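DUF2019 domain-containing protein (Rhodopseudomonas palustris, PDB 2I9C) is of unknown function but folds as a small all-helical domain of the DUF2019 family, which is grouped with the tetratricopeptide-like helical repeat proteins. Local coordinates at residues Q72-A77 against R90-A95. Numbering follows the deposited sequence.
With ACT (acetate ion), chain B.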
loop_
_atom_site.group_PDB
_atom_site.type_symbol
_atom_site.label_atom_id
_atom_site.label_comp_id
_atom_site.label_asym_id
_atom_site.label_seq_id
_atom_site.Cartn_x
_atom_site.Cartn_y
_atom_site.Cartn_z
ATOM N N GLN A 72 8.086 -0.568 -3.200
ATOM C CA GLN A 72 7.088 -1.311 -2.444
ATOM C C GLN A 72 6.137 -0.376 -1.672
ATOM O O GLN A 72 4.935 -0.640 -1.590
ATOM C CB GLN A 72 7.761 -2.335 -1.504
ATOM C CG GLN A 72 6.750 -3.312 -0.758
ATOM C CD GLN A 72 6.128 -4.348 -1.686
ATOM O OE1 GLN A 72 6.479 -4.427 -2.865
ATOM N NE2 GLN A 72 5.226 -5.185 -1.136
ATOM N N VAL A 73 6.686 0.690 -1.068
ATOM C CA VAL A 73 5.877 1.669 -0.347
ATOM C C VAL A 73 4.888 2.300 -1.340
ATOM O O VAL A 73 3.700 2.372 -1.062
ATOM C CB VAL A 73 6.760 2.749 0.369
ATOM C CG1 VAL A 73 5.914 3.786 1.105
ATOM C CG2 VAL A 73 7.657 2.050 1.417
ATOM N N ARG A 74 5.396 2.761 -2.479
ATOM C CA ARG A 74 4.555 3.418 -3.462
ATOM C C ARG A 74 3.435 2.498 -3.946
ATOM O O ARG A 74 2.296 2.955 -4.090
ATOM C CB ARG A 74 5.403 3.878 -4.658
ATOM C CG ARG A 74 6.403 4.992 -4.301
ATOM C CD ARG A 74 7.032 5.595 -5.582
ATOM N NE ARG A 74 7.965 6.683 -5.235
ATOM C CZ ARG A 74 8.430 7.596 -6.075
ATOM N NH1 ARG A 74 8.060 7.603 -7.343
ATOM N NH2 ARG A 74 9.279 8.533 -5.642
ATOM N N LEU A 75 3.787 1.240 -4.256
ATOM C CA LEU A 75 2.830 0.225 -4.728
ATOM C C LEU A 75 1.712 -0.014 -3.721
ATOM O O LEU A 75 0.522 0.029 -4.038
ATOM C CB LEU A 75 3.529 -1.130 -5.021
ATOM C CG LEU A 75 2.589 -2.316 -5.322
ATOM C CD1 LEU A 75 1.886 -2.147 -6.636
ATOM C CD2 LEU A 75 3.459 -3.581 -5.368
ATOM N N GLN A 76 2.100 -0.273 -2.489
ATOM C CA GLN A 76 1.131 -0.597 -1.463
ATOM C C GLN A 76 0.244 0.599 -1.140
ATOM O O GLN A 76 -0.926 0.434 -0.896
ATOM C CB GLN A 76 1.818 -1.143 -0.205
ATOM C CG GLN A 76 2.352 -2.589 -0.408
ATOM C CD GLN A 76 1.319 -3.496 -1.040
ATOM O OE1 GLN A 76 0.234 -3.663 -0.509
ATOM N NE2 GLN A 76 1.655 -4.082 -2.185
ATOM N N ALA A 77 0.830 1.787 -1.128
ATOM C CA ALA A 77 0.073 3.018 -0.875
ATOM C C ALA A 77 -0.970 3.267 -1.988
ATOM O O ALA A 77 -2.112 3.630 -1.692
ATOM C CB ALA A 77 1.030 4.263 -0.723
ATOM N N ARG A 90 -4.870 5.145 -9.375
ATOM C CA ARG A 90 -4.727 4.519 -10.692
ATOM C C ARG A 90 -3.502 5.130 -11.442
ATOM O O ARG A 90 -2.700 4.410 -12.034
ATOM C CB ARG A 90 -6.026 4.648 -11.531
ATOM C CG ARG A 90 -5.843 4.096 -12.934
ATOM C CD ARG A 90 -7.087 4.061 -13.851
ATOM N NE ARG A 90 -6.768 3.092 -14.913
ATOM C CZ ARG A 90 -7.231 1.841 -14.990
ATOM N NH1 ARG A 90 -8.107 1.379 -14.093
ATOM N NH2 ARG A 90 -6.826 1.062 -15.993
ATOM N N GLU A 91 -3.386 6.457 -11.398
ATOM C CA GLU A 91 -2.247 7.174 -11.988
ATOM C C GLU A 91 -0.888 6.690 -11.443
ATOM O O GLU A 91 0.076 6.510 -12.207
ATOM C CB GLU A 91 -2.421 8.678 -11.766
ATOM C CG GLU A 91 -1.294 9.571 -12.353
ATOM C CD GLU A 91 -1.422 11.077 -11.981
ATOM O OE1 GLU A 91 -1.638 11.414 -10.776
ATOM O OE2 GLU A 91 -1.277 11.925 -12.914
ATOM N N GLN A 92 -0.799 6.509 -10.133
ATOM C CA GLN A 92 0.420 5.977 -9.528
ATOM C C GLN A 92 0.668 4.527 -9.966
ATOM O O GLN A 92 1.768 4.193 -10.345
ATOM C CB GLN A 92 0.407 6.097 -8.000
ATOM C CG GLN A 92 1.651 5.501 -7.287
ATOM C CD GLN A 92 2.974 6.088 -7.722
ATOM O OE1 GLN A 92 3.069 7.271 -8.125
ATOM N NE2 GLN A 92 4.017 5.266 -7.658
ATOM N N LEU A 93 -0.361 3.698 -10.008
ATOM C CA LEU A 93 -0.141 2.336 -10.454
ATOM C C LEU A 93 0.368 2.323 -11.877
ATOM O O LEU A 93 1.196 1.492 -12.209
ATOM C CB LEU A 93 -1.418 1.500 -10.317
ATOM C CG LEU A 93 -1.940 1.191 -8.913
ATOM C CD1 LEU A 93 -3.290 0.460 -9.021
ATOM C CD2 LEU A 93 -0.903 0.306 -8.150
ATOM N N GLU A 94 -0.165 3.222 -12.721
ATOM C CA GLU A 94 0.230 3.328 -14.114
ATOM C C GLU A 94 1.692 3.727 -14.224
ATOM O O GLU A 94 2.385 3.167 -15.036
ATOM C CB GLU A 94 -0.683 4.285 -14.886
ATOM C CG GLU A 94 -2.085 3.645 -15.141
ATOM C CD GLU A 94 -3.131 4.573 -15.754
ATOM O OE1 GLU A 94 -3.017 5.828 -15.669
ATOM O OE2 GLU A 94 -4.109 4.015 -16.295
ATOM N N ALA A 95 2.137 4.695 -13.420
ATOM C CA ALA A 95 3.583 5.087 -13.306
ATOM C C ALA A 95 4.499 3.937 -12.867
ATOM O O ALA A 95 5.602 3.798 -13.387
ATOM C CB ALA A 95 3.742 6.272 -12.357
HETATM C C ACT B . 7.108 5.646 -10.055
HETATM O O ACT B . 6.457 5.625 -8.945
HETATM O OXT ACT B . 7.724 6.696 -10.639
HETATM C CH3 ACT B . 7.042 4.344 -10.657
#
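One oxygen of the acetate, ACT O, is gripped from both helices: Gln92 NE2 donates to it at 2.8 Å and Arg74 NH1 at 3.0 Å, the latter fairly straight at 161°. The oxygen sits at the edge of the Arg74 guanidinium, in its plane, while the Gln92 amide is turned 75° from that plane. The two side chains cross at about a right angle, and Gln92 NE2 rests against the root of the arginine, 3.6 Å from Arg74 CB. Gln92 gets there by a bend at chi2 (58°), which swings its amide over to the arginine stem; Arg74 runs extended from CG to NE. The ion probably came from the crystallisation liquor. No direct hydrogen bond joins the two segments, which sit on consecutive helices, 71-79 and 86-99, running roughly antiparallel as a helical hairpin, in keeping with the tetratricopeptide-like clan of this family. On the buried side Leu75 CD1 meets Leu93 CD2 at 4.0 Å, and helix 104-117 packs on both leucines, through Gln104 and Asp107 on Leu75 and Cys111 on Leu93. Arg74 NE also donates to the backbone carbonyl of Tyr68, which probably helps fix the guanidinium's rotation. A leucine in place of Arg74 would probably cost the Tyr68 carbonyl the arginine's NE-H and leave the acetate, held by Gln92, without its cationic mate.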